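Long-range contacts in hemolysin (Enterococcus faecalis, PDB 2R2Z), which is the transporter-associated domain of a UPF0053-family membrane protein, binds zinc in the crystal and may bind flavin adenine dinucleotide: residues L19-M24 and L82-V87; R23-E28 and V42-G47; A46-T51 and I70-E75; T55-G60 and E75-T80. All blocks are in the same frame, centred on the assembly; numbering follows the deposited sequence.

Contact 1: residues L19-M24 and L82-V87; sequences LVQGRM and LLVLRV
Three backbone hydrogen bonds join 19-24 to 82-87, and strand 19-21 runs antiparallel to strand 82-87, at 148°. Val20 and Leu85 form a hydrogen-bonded pair: Val20 N donates to Leu85 O and Leu85 N to Val20 O, each at 2.8 Å and almost straight, the donors lying in the carbonyl planes. The third bond, Gly22 N to Leu83 O at 2.9 Å, is different, since the N-H is straight but meets the oxygen from 50° above the carbonyl plane. Here the strand is leaving the sheet in a type I turn from Gln21 to Met24. Gly22 suits this spot because a CB would run into Leu82 O.

These are two inner strands of the antiparallel sheet of this transporter-associated domain, and Leu83 and Val84 together face Glu76 of the next strand in a classic beta bulge.

Apolar packing differs between the two faces. On the face of Val20 and Leu85, turned to the helices, beta-branched valines cross obliquely, Val20 CG2 touching Val87 CG2 at 3.7 Å. Leu85 sends CD1 over the glycine, 3.8 Å from Gly22 CA. On the other face Leu19 lies alongside Arg86, its CD2 4.0 Å from Arg86 CB, while the bent Gln21 runs beside Val84 and lays NE2 3.8 Å from Val84 CG2.

Charge enters through Arg86, whose aliphatic base serves the packing while its guanidinium forms salt bridges with Glu17 and Glu75. Glu17 is itself a zinc-binding residue.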
loop_
_atom_site.group_PDB
_atom_site.type_symbol
_atom_site.label_atom_id
_atom_site.label_comp_id
_atom_site.label_asym_id
_atom_site.label_seq_id
_atom_site.Cartn_x
_atom_site.Cartn_y
_atom_site.Cartn_z
ATOM N N LEU A 19 -1.669 4.534 -7.405
ATOM C CA LEU A 19 -2.710 3.879 -6.616
ATOM C C LEU A 19 -2.571 2.385 -6.832
ATOM O O LEU A 19 -2.443 1.920 -7.962
ATOM C CB LEU A 19 -4.109 4.353 -7.045
ATOM C CG LEU A 19 -4.359 5.850 -6.859
ATOM C CD1 LEU A 19 -5.709 6.250 -7.461
ATOM C CD2 LEU A 19 -4.308 6.260 -5.387
ATOM N N VAL A 20 -2.580 1.642 -5.738
ATOM C CA VAL A 20 -2.344 0.199 -5.764
ATOM C C VAL A 20 -3.526 -0.503 -5.112
ATOM O O VAL A 20 -3.931 -0.140 -4.003
ATOM C CB VAL A 20 -1.033 -0.135 -5.024
ATOM C CG1 VAL A 20 -0.888 -1.659 -4.765
ATOM C CG2 VAL A 20 0.144 0.415 -5.821
ATOM N N GLN A 21 -4.102 -1.483 -5.800
ATOM C CA GLN A 21 -5.176 -2.266 -5.219
ATOM C C GLN A 21 -4.649 -3.095 -4.050
ATOM O O GLN A 21 -3.565 -3.684 -4.119
ATOM C CB GLN A 21 -5.813 -3.158 -6.298
ATOM C CG GLN A 21 -6.361 -2.348 -7.495
ATOM C CD GLN A 21 -7.520 -1.453 -7.102
ATOM O OE1 GLN A 21 -8.461 -1.912 -6.465
ATOM N NE2 GLN A 21 -7.459 -0.176 -7.475
ATOM N N GLY A 22 -5.432 -3.151 -2.977
ATOM C CA GLY A 22 -5.080 -3.933 -1.790
ATOM C C GLY A 22 -4.758 -5.390 -2.095
ATOM O O GLY A 22 -3.930 -6.011 -1.414
ATOM N N ARG A 23 -5.427 -5.951 -3.105
ATOM C CA ARG A 23 -5.201 -7.350 -3.453
ATOM C C ARG A 23 -3.865 -7.637 -4.135
ATOM O O ARG A 23 -3.503 -8.803 -4.291
ATOM C CB ARG A 23 -6.322 -7.874 -4.354
ATOM C CG ARG A 23 -6.416 -7.151 -5.694
ATOM C CD ARG A 23 -7.328 -7.881 -6.693
ATOM N NE ARG A 23 -8.652 -8.186 -6.153
ATOM C CZ ARG A 23 -9.681 -7.352 -6.132
ATOM N NH1 ARG A 23 -9.557 -6.117 -6.602
ATOM N NH2 ARG A 23 -10.840 -7.759 -5.622
HETATM N N MSE A 24 -3.141 -6.599 -4.560
HETATM C CA MSE A 24 -1.852 -6.812 -5.200
HETATM C C MSE A 24 -0.932 -7.537 -4.233
HETATM O O MSE A 24 -0.823 -7.163 -3.064
HETATM C CB MSE A 24 -1.244 -5.487 -5.628
HETATM C CG MSE A 24 -0.001 -5.663 -6.474
HETATM SE SE MSE A 24 0.708 -3.950 -7.111
HETATM C CE MSE A 24 1.793 -4.614 -8.603
ATOM N N LEU A 82 -9.059 -2.740 3.382
ATOM C CA LEU A 82 -8.260 -1.737 2.700
ATOM C C LEU A 82 -8.299 -2.008 1.207
ATOM O O LEU A 82 -7.677 -2.954 0.716
ATOM C CB LEU A 82 -6.835 -1.732 3.250
ATOM C CG LEU A 82 -5.795 -0.903 2.489
ATOM C CD1 LEU A 82 -6.259 0.543 2.291
ATOM C CD2 LEU A 82 -4.472 -0.929 3.245
ATOM N N LEU A 83 -9.062 -1.210 0.498
ATOM C CA LEU A 83 -9.320 -1.392 -0.931
ATOM C C LEU A 83 -8.167 -0.879 -1.807
ATOM O O LEU A 83 -7.812 -1.523 -2.753
ATOM C CB LEU A 83 -10.608 -0.681 -1.360
ATOM C CG LEU A 83 -11.999 -1.292 -1.225
ATOM C CD1 LEU A 83 -12.997 -0.420 -1.978
ATOM C CD2 LEU A 83 -12.059 -2.714 -1.754
ATOM N N VAL A 84 -7.737 0.349 -1.509
ATOM C CA VAL A 84 -6.758 1.021 -2.370
ATOM C C VAL A 84 -5.732 1.722 -1.504
ATOM O O VAL A 84 -6.091 2.423 -0.541
ATOM C CB VAL A 84 -7.452 2.054 -3.324
ATOM C CG1 VAL A 84 -6.434 2.681 -4.256
ATOM C CG2 VAL A 84 -8.551 1.376 -4.160
ATOM N N LEU A 85 -4.466 1.542 -1.872
ATOM C CA LEU A 85 -3.349 2.257 -1.247
ATOM C C LEU A 85 -2.880 3.350 -2.179
ATOM O O LEU A 85 -2.887 3.166 -3.387
ATOM C CB LEU A 85 -2.156 1.297 -1.028
ATOM C CG LEU A 85 -2.264 0.212 0.039
ATOM C CD1 LEU A 85 -3.151 -0.945 -0.443
ATOM C CD2 LEU A 85 -0.886 -0.324 0.377
ATOM N N ARG A 86 -2.430 4.463 -1.626
ATOM C CA ARG A 86 -1.655 5.417 -2.391
ATOM C C ARG A 86 -0.190 5.198 -2.058
ATOM O O ARG A 86 0.156 4.964 -0.903
ATOM C CB ARG A 86 -2.085 6.839 -2.054
ATOM C CG ARG A 86 -1.358 7.929 -2.856
ATOM C CD ARG A 86 -1.700 9.325 -2.326
ATOM N NE ARG A 86 -3.133 9.657 -2.388
ATOM C CZ ARG A 86 -3.687 10.509 -3.244
ATOM N NH1 ARG A 86 -2.976 11.106 -4.186
ATOM N NH2 ARG A 86 -4.976 10.753 -3.153
ATOM N N VAL A 87 0.659 5.232 -3.076
ATOM C CA VAL A 87 2.082 5.048 -2.884
ATOM C C VAL A 87 2.846 6.222 -3.467
ATOM O O VAL A 87 2.635 6.574 -4.633
ATOM C CB VAL A 87 2.535 3.768 -3.590
ATOM C CG1 VAL A 87 3.986 3.477 -3.282
ATOM C CG2 VAL A 87 1.606 2.586 -3.248
#

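Contact 2: residues R23-E28 and V42-G47; sequences RMLIDE and VDTMAG
Two backbone hydrogen bonds hold 23-28 to 42-47 where each segment is about to enter a helix. Met45 N donates to Met24 O at 2.8 Å, nearly along the C=O axis, and Ile26 N donates to Asp43 O at 2.9 Å from 27° above the carbonyl plane. They flank Leu25 and Thr44, whose CA atoms are 4.2 Å apart in a single bridge. Both donors are first-turn amides, which have no carbonyl of their own helix to bind, so the first amide of each helix finds its acceptor in the other segment. A water adds to this, accepting from Asp27 N and donating to Asp43 O at 2.8 Å.

Side-chain bonds stay within each segment. Thr44, at an N-cap, holds OG1 between its backbone N and carbonyl carbon (chi1 69°) and accepts a capping bond from Gly47 N at 3.2 Å. A short beta-branched hydroxyl suits that task. Glu28 turns OE1 back to Leu25 N, the amide of the residue before the other helix, at 2.9 Å.

Apolar contacts fill the inner side. Ile26 lays CG1 4.0 Å from the selenium of Met45, a selenomethionine folded at chi2 and chi3 so that its flexible chain curls past the isoleucine. Ile26 CD1 reaches on to Val42, lying 4.2 Å from Val42 CG1.

The junction thus ties the starts of helices 26-33 and 45-53 together beside the sheet: Met45 also packs on Phe29 and on Leu85 of strand 81-89, Ile26 on Tyr48, and Met24 on Val32.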
loop_
_atom_site.group_PDB
_atom_site.type_symbol
_atom_site.label_atom_id
_atom_site.label_comp_id
_atom_site.label_asym_id
_atom_site.label_seq_id
_atom_site.Cartn_x
_atom_site.Cartn_y
_atom_site.Cartn_z
ATOM N N ARG A 23 -5.427 -5.951 -3.105
ATOM C CA ARG A 23 -5.201 -7.350 -3.453
ATOM C C ARG A 23 -3.865 -7.637 -4.135
ATOM O O ARG A 23 -3.503 -8.803 -4.291
ATOM C CB ARG A 23 -6.322 -7.874 -4.354
ATOM C CG ARG A 23 -6.416 -7.151 -5.694
ATOM C CD ARG A 23 -7.328 -7.881 -6.693
ATOM N NE ARG A 23 -8.652 -8.186 -6.153
ATOM C CZ ARG A 23 -9.681 -7.352 -6.132
ATOM N NH1 ARG A 23 -9.557 -6.117 -6.602
ATOM N NH2 ARG A 23 -10.840 -7.759 -5.622
HETATM N N MSE A 24 -3.141 -6.599 -4.560
HETATM C CA MSE A 24 -1.852 -6.812 -5.200
HETATM C C MSE A 24 -0.932 -7.537 -4.233
HETATM O O MSE A 24 -0.823 -7.163 -3.064
HETATM C CB MSE A 24 -1.244 -5.487 -5.628
HETATM C CG MSE A 24 -0.001 -5.663 -6.474
HETATM SE SE MSE A 24 0.708 -3.950 -7.111
HETATM C CE MSE A 24 1.793 -4.614 -8.603
ATOM N N LEU A 25 -0.263 -8.573 -4.715
ATOM C CA LEU A 25 0.679 -9.279 -3.867
ATOM C C LEU A 25 1.904 -8.427 -3.571
ATOM O O LEU A 25 2.376 -7.692 -4.435
ATOM C CB LEU A 25 1.124 -10.573 -4.557
ATOM C CG LEU A 25 0.000 -11.581 -4.789
ATOM C CD1 LEU A 25 0.560 -12.737 -5.587
ATOM C CD2 LEU A 25 -0.579 -12.092 -3.486
ATOM N N ILE A 26 2.439 -8.540 -2.355
ATOM C CA ILE A 26 3.694 -7.872 -2.012
ATOM C C ILE A 26 4.773 -8.235 -3.038
ATOM O O ILE A 26 5.519 -7.370 -3.505
ATOM C CB ILE A 26 4.162 -8.252 -0.585
ATOM C CG1 ILE A 26 3.146 -7.804 0.463
ATOM C CG2 ILE A 26 5.541 -7.655 -0.294
ATOM C CD1 ILE A 26 3.361 -8.452 1.826
ATOM N N ASP A 27 4.874 -9.518 -3.384
ATOM C CA ASP A 27 5.889 -9.932 -4.349
ATOM C C ASP A 27 5.694 -9.273 -5.728
ATOM O O ASP A 27 6.665 -8.915 -6.398
ATOM C CB ASP A 27 5.905 -11.464 -4.465
ATOM C CG ASP A 27 6.366 -12.155 -3.182
ATOM O OD1 ASP A 27 7.057 -11.519 -2.355
ATOM O OD2 ASP A 27 6.066 -13.372 -3.006
ATOM N N GLU A 28 4.442 -9.116 -6.146
ATOM C CA GLU A 28 4.095 -8.424 -7.398
ATOM C C GLU A 28 4.497 -6.946 -7.326
ATOM O O GLU A 28 5.079 -6.405 -8.263
ATOM C CB GLU A 28 2.578 -8.528 -7.668
ATOM C CG GLU A 28 2.087 -9.913 -8.140
ATOM C CD GLU A 28 0.551 -10.078 -8.183
ATOM O OE1 GLU A 28 -0.222 -9.391 -7.446
ATOM O OE2 GLU A 28 0.113 -10.964 -8.962
ATOM N N VAL A 42 2.025 -12.716 5.479
ATOM C CA VAL A 42 1.142 -11.720 4.880
ATOM C C VAL A 42 1.522 -11.686 3.418
ATOM O O VAL A 42 2.705 -11.615 3.085
ATOM C CB VAL A 42 1.357 -10.333 5.515
ATOM C CG1 VAL A 42 0.520 -9.298 4.816
ATOM C CG2 VAL A 42 1.028 -10.373 7.019
ATOM N N ASP A 43 0.525 -11.739 2.539
ATOM C CA ASP A 43 0.813 -11.840 1.118
ATOM C C ASP A 43 0.423 -10.628 0.277
ATOM O O ASP A 43 0.997 -10.448 -0.782
ATOM C CB ASP A 43 0.187 -13.118 0.547
ATOM C CG ASP A 43 0.813 -14.370 1.128
ATOM O OD1 ASP A 43 2.065 -14.457 1.165
ATOM O OD2 ASP A 43 0.052 -15.260 1.534
ATOM N N THR A 44 -0.528 -9.823 0.751
ATOM C CA THR A 44 -1.045 -8.720 -0.058
ATOM C C THR A 44 -0.645 -7.364 0.497
ATOM O O THR A 44 -0.283 -7.237 1.672
ATOM C CB THR A 44 -2.581 -8.756 -0.170
ATOM O OG1 THR A 44 -3.148 -8.443 1.105
ATOM C CG2 THR A 44 -3.079 -10.128 -0.628
HETATM N N MSE A 45 -0.742 -6.353 -0.360
HETATM C CA MSE A 45 -0.446 -4.981 0.046
HETATM C C MSE A 45 -1.436 -4.443 1.059
HETATM O O MSE A 45 -1.045 -3.687 1.940
HETATM C CB MSE A 45 -0.331 -4.051 -1.162
HETATM C CG MSE A 45 0.905 -4.365 -2.025
HETATM SE SE MSE A 45 2.595 -4.184 -1.054
HETATM C CE MSE A 45 2.525 -2.268 -0.689
ATOM N N ALA A 46 -2.695 -4.861 0.978
ATOM C CA ALA A 46 -3.663 -4.506 2.027
ATOM C C ALA A 46 -3.224 -5.048 3.392
ATOM O O ALA A 46 -3.235 -4.336 4.402
ATOM C CB ALA A 46 -5.058 -5.029 1.702
ATOM N N GLY A 47 -2.852 -6.325 3.429
ATOM C CA GLY A 47 -2.400 -6.948 4.665
ATOM C C GLY A 47 -1.135 -6.276 5.155
ATOM O O GLY A 47 -0.962 -6.058 6.354
HETATM O O HOH W 1 3.345 -11.636 -1.820
#

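Contact 3: residues A46-T51 and I70-E75; sequences AGYLIT and IKLTAE
Helix 46-51 crosses strand 70-75 almost at a right angle, 97° between their directions, with the axes 9.4 Å apart at their closest. The nearest CA atoms belong to Leu49 and Leu72, each of which points its CB toward the other segment. Leu49 has CG anti to the backbone N (chi1 -178°), which carries its forked end down to the strand. There the two branches divide the work: CD1 lies 3.9 Å from Leu72 CB, while CD2 rests on the backbone, 3.6 Å from Ala74 N. The two leucines lie antiparallel, one beside the other, and the small methyl of Ala74 allows Leu49 to come down this close, CD2 standing 4.2 Å from Ala74 CB. Tyr48, also anti at chi1, stands roughly perpendicular to the Leu72 side chain and meets Leu72 CD1 obliquely through ring atom CE2 at 3.6 Å. Leu72 thus fits between tyrosine and leucine from successive helix positions. Thr73, on the alternate side of the strand, points away. With both backbones bonded inside their own helix and sheet, the join rests on dispersion and the exclusion of water: it gains its strength from shape and burial, as in a hydrophobic core.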
loop_
_atom_site.group_PDB
_atom_site.type_symbol
_atom_site.label_atom_id
_atom_site.label_comp_id
_atom_site.label_asym_id
_atom_site.label_seq_id
_atom_site.Cartn_x
_atom_site.Cartn_y
_atom_site.Cartn_z
ATOM N N ALA A 46 -2.695 -4.861 0.978
ATOM C CA ALA A 46 -3.663 -4.506 2.027
ATOM C C ALA A 46 -3.224 -5.048 3.392
ATOM O O ALA A 46 -3.235 -4.336 4.402
ATOM C CB ALA A 46 -5.058 -5.029 1.702
ATOM N N GLY A 47 -2.852 -6.325 3.429
ATOM C CA GLY A 47 -2.400 -6.948 4.665
ATOM C C GLY A 47 -1.135 -6.276 5.155
ATOM O O GLY A 47 -0.962 -6.058 6.354
ATOM N N TYR A 48 -0.235 -5.941 4.233
ATOM C CA TYR A 48 1.018 -5.284 4.584
ATOM C C TYR A 48 0.751 -3.967 5.318
ATOM O O TYR A 48 1.273 -3.731 6.415
ATOM C CB TYR A 48 1.839 -5.044 3.312
ATOM C CG TYR A 48 3.188 -4.415 3.586
ATOM C CD1 TYR A 48 4.324 -5.210 3.771
ATOM C CD2 TYR A 48 3.319 -3.033 3.690
ATOM C CE1 TYR A 48 5.554 -4.620 4.049
ATOM C CE2 TYR A 48 4.539 -2.443 3.984
ATOM C CZ TYR A 48 5.651 -3.234 4.153
ATOM O OH TYR A 48 6.839 -2.602 4.417
ATOM N N LEU A 49 -0.042 -3.099 4.714
ATOM C CA LEU A 49 -0.225 -1.777 5.291
ATOM C C LEU A 49 -1.016 -1.829 6.592
ATOM O O LEU A 49 -0.669 -1.140 7.545
ATOM C CB LEU A 49 -0.829 -0.797 4.283
ATOM C CG LEU A 49 -1.008 0.638 4.803
ATOM C CD1 LEU A 49 0.310 1.246 5.329
ATOM C CD2 LEU A 49 -1.581 1.550 3.729
ATOM N N ILE A 50 -2.071 -2.636 6.628
ATOM C CA ILE A 50 -2.848 -2.787 7.853
ATOM C C ILE A 50 -1.951 -3.252 9.006
ATOM O O ILE A 50 -1.974 -2.673 10.094
ATOM C CB ILE A 50 -4.058 -3.739 7.644
ATOM C CG1 ILE A 50 -5.140 -3.077 6.767
ATOM C CG2 ILE A 50 -4.622 -4.237 8.998
ATOM C CD1 ILE A 50 -5.692 -1.734 7.277
ATOM N N THR A 51 -1.130 -4.268 8.744
ATOM C CA THR A 51 -0.227 -4.809 9.758
ATOM C C THR A 51 0.764 -3.734 10.199
ATOM O O THR A 51 0.986 -3.552 11.389
ATOM C CB THR A 51 0.537 -6.021 9.231
ATOM O OG1 THR A 51 -0.404 -7.033 8.847
ATOM C CG2 THR A 51 1.470 -6.589 10.319
ATOM N N ILE A 70 9.670 4.946 0.378
ATOM C CA ILE A 70 8.254 4.787 0.046
ATOM C C ILE A 70 7.360 5.338 1.165
ATOM O O ILE A 70 7.672 5.140 2.349
ATOM C CB ILE A 70 7.925 3.278 -0.147
ATOM C CG1 ILE A 70 9.015 2.585 -0.980
ATOM C CG2 ILE A 70 6.529 3.086 -0.743
ATOM C CD1 ILE A 70 8.954 1.070 -0.935
ATOM N N LYS A 71 6.255 5.960 0.782
ATOM C CA LYS A 71 5.195 6.255 1.722
ATOM C C LYS A 71 3.928 5.577 1.215
ATOM O O LYS A 71 3.526 5.775 0.060
ATOM C CB LYS A 71 4.983 7.755 1.876
ATOM C CG LYS A 71 3.884 8.069 2.884
ATOM C CD LYS A 71 3.837 9.524 3.289
ATOM C CE LYS A 71 2.929 10.286 2.392
ATOM N NZ LYS A 71 3.583 10.542 1.107
ATOM N N LEU A 72 3.309 4.777 2.085
ATOM C CA LEU A 72 2.073 4.050 1.769
ATOM C C LEU A 72 0.938 4.677 2.566
ATOM O O LEU A 72 1.050 4.798 3.783
ATOM C CB LEU A 72 2.218 2.591 2.177
ATOM C CG LEU A 72 3.307 1.790 1.474
ATOM C CD1 LEU A 72 3.407 0.416 2.138
ATOM C CD2 LEU A 72 3.023 1.650 -0.005
ATOM N N THR A 73 -0.134 5.047 1.889
ATOM C CA THR A 73 -1.268 5.682 2.553
ATOM C C THR A 73 -2.504 4.847 2.319
ATOM O O THR A 73 -2.716 4.322 1.229
ATOM C CB THR A 73 -1.491 7.111 2.006
ATOM O OG1 THR A 73 -0.303 7.880 2.222
ATOM C CG2 THR A 73 -2.673 7.790 2.683
ATOM N N ALA A 74 -3.347 4.718 3.337
ATOM C CA ALA A 74 -4.605 4.010 3.187
ATOM C C ALA A 74 -5.574 4.958 2.500
ATOM O O ALA A 74 -6.180 5.820 3.161
ATOM C CB ALA A 74 -5.133 3.600 4.571
ATOM N N GLU A 75 -5.749 4.797 1.192
ATOM C CA GLU A 75 -6.508 5.758 0.409
ATOM C C GLU A 75 -8.006 5.520 0.443
ATOM O O GLU A 75 -8.780 6.471 0.468
ATOM C CB GLU A 75 -6.004 5.768 -1.030
ATOM C CG GLU A 75 -6.484 6.969 -1.800
ATOM C CD GLU A 75 -6.029 8.301 -1.181
ATOM O OE1 GLU A 75 -4.960 8.396 -0.518
ATOM O OE2 GLU A 75 -6.753 9.271 -1.347
#

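Contact 4: residues T55-G60 and E75-T80; sequences TIPDEG and EEMEGT. With ZN (zinc ion), chain B.
The irregular loop 55-60 runs beside the end of strand 70-78 and the turn after it, coming closest at Glu59 and Met77, whose CA atoms are 5.2 Å apart. Met77, a selenomethionine, is the buried centre. Bent at chi2 and chi3, it brings CE to 3.6 Å from Ile56 CG2 and also against Pro57 O, and its side chain runs roughly perpendicular to those of Ile56 and Pro57. Its unbranched, flexible chain can follow the irregular loop backbone. Ile56 CG2 also touches Thr80 CB at 3.9 Å. Two waters extend the join: one donates to Pro57 O and Gly79 O, the other accepts from Gly60 N and Met77 N. Glu59 stretches beyond CG and divides its carboxylate, OE2 accepting from Gly79 N at 2.8 Å from 26° above the plane, and OE1 binding zinc at 2.0 Å. Gly79 suits the turn through its positive phi (59°), and its amide probably steadies the carboxylate for the metal. Asp58 points away and binds another zinc through OD1, while its N bonds to Glu61, a further zinc-binding residue. The loop thus presents adjacent carboxylates to separate zinc ions at the surface, with Met77 fastening it to the strand end.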
loop_
_atom_site.group_PDB
_atom_site.type_symbol
_atom_site.label_atom_id
_atom_site.label_comp_id
_atom_site.label_asym_id
_atom_site.label_seq_id
_atom_site.Cartn_x
_atom_site.Cartn_y
_atom_site.Cartn_z
ATOM N N THR A 55 -3.399 -0.627 13.252
ATOM C CA THR A 55 -4.798 -0.299 13.540
ATOM C C THR A 55 -5.511 -0.141 12.205
ATOM O O THR A 55 -4.934 0.373 11.254
ATOM C CB THR A 55 -4.926 1.024 14.330
ATOM O OG1 THR A 55 -4.305 0.885 15.611
ATOM C CG2 THR A 55 -6.392 1.396 14.563
ATOM N N ILE A 56 -6.766 -0.585 12.140
ATOM C CA ILE A 56 -7.573 -0.446 10.920
ATOM C C ILE A 56 -8.153 0.972 10.881
ATOM O O ILE A 56 -8.828 1.389 11.815
ATOM C CB ILE A 56 -8.694 -1.517 10.852
ATOM C CG1 ILE A 56 -8.096 -2.932 10.891
ATOM C CG2 ILE A 56 -9.526 -1.345 9.593
ATOM C CD1 ILE A 56 -9.121 -4.054 10.928
ATOM N N PRO A 57 -7.854 1.734 9.816
ATOM C CA PRO A 57 -8.396 3.083 9.689
ATOM C C PRO A 57 -9.927 3.082 9.524
ATOM O O PRO A 57 -10.461 2.162 8.893
ATOM C CB PRO A 57 -7.740 3.591 8.388
ATOM C CG PRO A 57 -6.537 2.703 8.173
ATOM C CD PRO A 57 -6.942 1.381 8.708
ATOM N N ASP A 58 -10.586 4.115 10.062
ATOM C CA ASP A 58 -12.013 4.453 9.802
ATOM C C ASP A 58 -12.165 4.774 8.311
ATOM O O ASP A 58 -11.201 5.240 7.669
ATOM C CB ASP A 58 -12.373 5.688 10.687
ATOM C CG ASP A 58 -13.878 6.076 10.721
ATOM O OD1 ASP A 58 -14.755 5.363 10.184
ATOM O OD2 ASP A 58 -14.173 7.143 11.340
ATOM N N GLU A 59 -13.334 4.506 7.731
ATOM C CA GLU A 59 -13.589 4.981 6.376
ATOM C C GLU A 59 -13.379 6.489 6.367
ATOM O O GLU A 59 -13.864 7.199 7.265
ATOM C CB GLU A 59 -14.999 4.645 5.930
ATOM C CG GLU A 59 -15.207 3.177 5.656
ATOM C CD GLU A 59 -16.665 2.849 5.320
ATOM O OE1 GLU A 59 -17.530 3.610 5.773
ATOM O OE2 GLU A 59 -16.896 1.852 4.624
ATOM N N GLY A 60 -12.620 6.966 5.385
ATOM C CA GLY A 60 -12.318 8.378 5.247
ATOM C C GLY A 60 -11.042 8.810 5.950
ATOM O O GLY A 60 -10.579 9.922 5.731
ATOM N N GLU A 75 -5.749 4.797 1.192
ATOM C CA GLU A 75 -6.508 5.758 0.409
ATOM C C GLU A 75 -8.006 5.520 0.443
ATOM O O GLU A 75 -8.780 6.471 0.468
ATOM C CB GLU A 75 -6.004 5.768 -1.030
ATOM C CG GLU A 75 -6.484 6.969 -1.800
ATOM C CD GLU A 75 -6.029 8.301 -1.181
ATOM O OE1 GLU A 75 -4.960 8.396 -0.518
ATOM O OE2 GLU A 75 -6.753 9.271 -1.347
ATOM N N GLU A 76 -8.410 4.250 0.405
ATOM C CA GLU A 76 -9.828 3.899 0.379
ATOM C C GLU A 76 -10.079 2.649 1.173
ATOM O O GLU A 76 -9.531 1.583 0.855
ATOM C CB GLU A 76 -10.329 3.700 -1.057
ATOM C CG GLU A 76 -11.830 3.515 -1.113
ATOM C CD GLU A 76 -12.391 3.368 -2.512
ATOM O OE1 GLU A 76 -11.614 3.304 -3.488
ATOM O OE2 GLU A 76 -13.640 3.310 -2.630
HETATM N N MSE A 77 -10.953 2.789 2.169
HETATM C CA MSE A 77 -11.467 1.665 2.965
HETATM C C MSE A 77 -12.867 1.319 2.506
HETATM O O MSE A 77 -13.649 2.210 2.153
HETATM C CB MSE A 77 -11.566 2.035 4.447
HETATM C CG MSE A 77 -10.274 2.511 5.070
HETATM SE SE MSE A 77 -8.882 1.167 5.074
HETATM C CE MSE A 77 -9.795 -0.179 6.175
ATOM N N GLU A 78 -13.173 0.030 2.505
ATOM C CA GLU A 78 -14.552 -0.431 2.337
ATOM C C GLU A 78 -14.857 -1.245 3.579
ATOM O O GLU A 78 -14.455 -2.405 3.685
ATOM C CB GLU A 78 -14.724 -1.248 1.045
ATOM C CG GLU A 78 -16.160 -1.761 0.800
ATOM C CD GLU A 78 -16.372 -2.312 -0.599
ATOM O OE1 GLU A 78 -16.183 -1.546 -1.570
ATOM O OE2 GLU A 78 -16.732 -3.507 -0.727
ATOM N N GLY A 79 -15.540 -0.618 4.527
ATOM C CA GLY A 79 -15.631 -1.194 5.872
ATOM C C GLY A 79 -14.213 -1.342 6.393
ATOM O O GLY A 79 -13.393 -0.415 6.268
ATOM N N THR A 80 -13.887 -2.520 6.904
ATOM C CA THR A 80 -12.549 -2.738 7.422
ATOM C C THR A 80 -11.569 -3.270 6.382
ATOM O O THR A 80 -10.410 -3.529 6.718
ATOM C CB THR A 80 -12.561 -3.661 8.634
ATOM O OG1 THR A 80 -13.129 -4.918 8.271
ATOM C CG2 THR A 80 -13.361 -3.054 9.774
HETATM ZN ZN ZN B . -19.371 2.917 5.616
HETATM O O HOH W 2 -12.845 0.954 8.511
HETATM O O HOH W 3 -11.469 5.488 3.194
#

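Contact 3 is the most buried, and contacts 1 and 2 are partly so; contact 4 lies farthest from the centre, at the surface, where Asp58 and Glu59 bind zinc. Strand 70-78 serves contacts 3 and 4, and helix 45-53 serves contacts 2 and 3, while contact 1 supplies the neighbouring strand 81-89. Contacts 1 and 2 share Arg23 and Met24 and meet where Gly22 O probably bonds Ala46 N. Contacts 3 and 4 meet where Ile50 and Ala74 pack on Pro57. Backbone hydrogen bonds combine with apolar packing in contacts 1 and 2; contact 3 is purely apolar, and contact 4 adds carboxylate, water and metal chemistry. Contacts 2 and 4 do not touch, their centres about 17 Å apart.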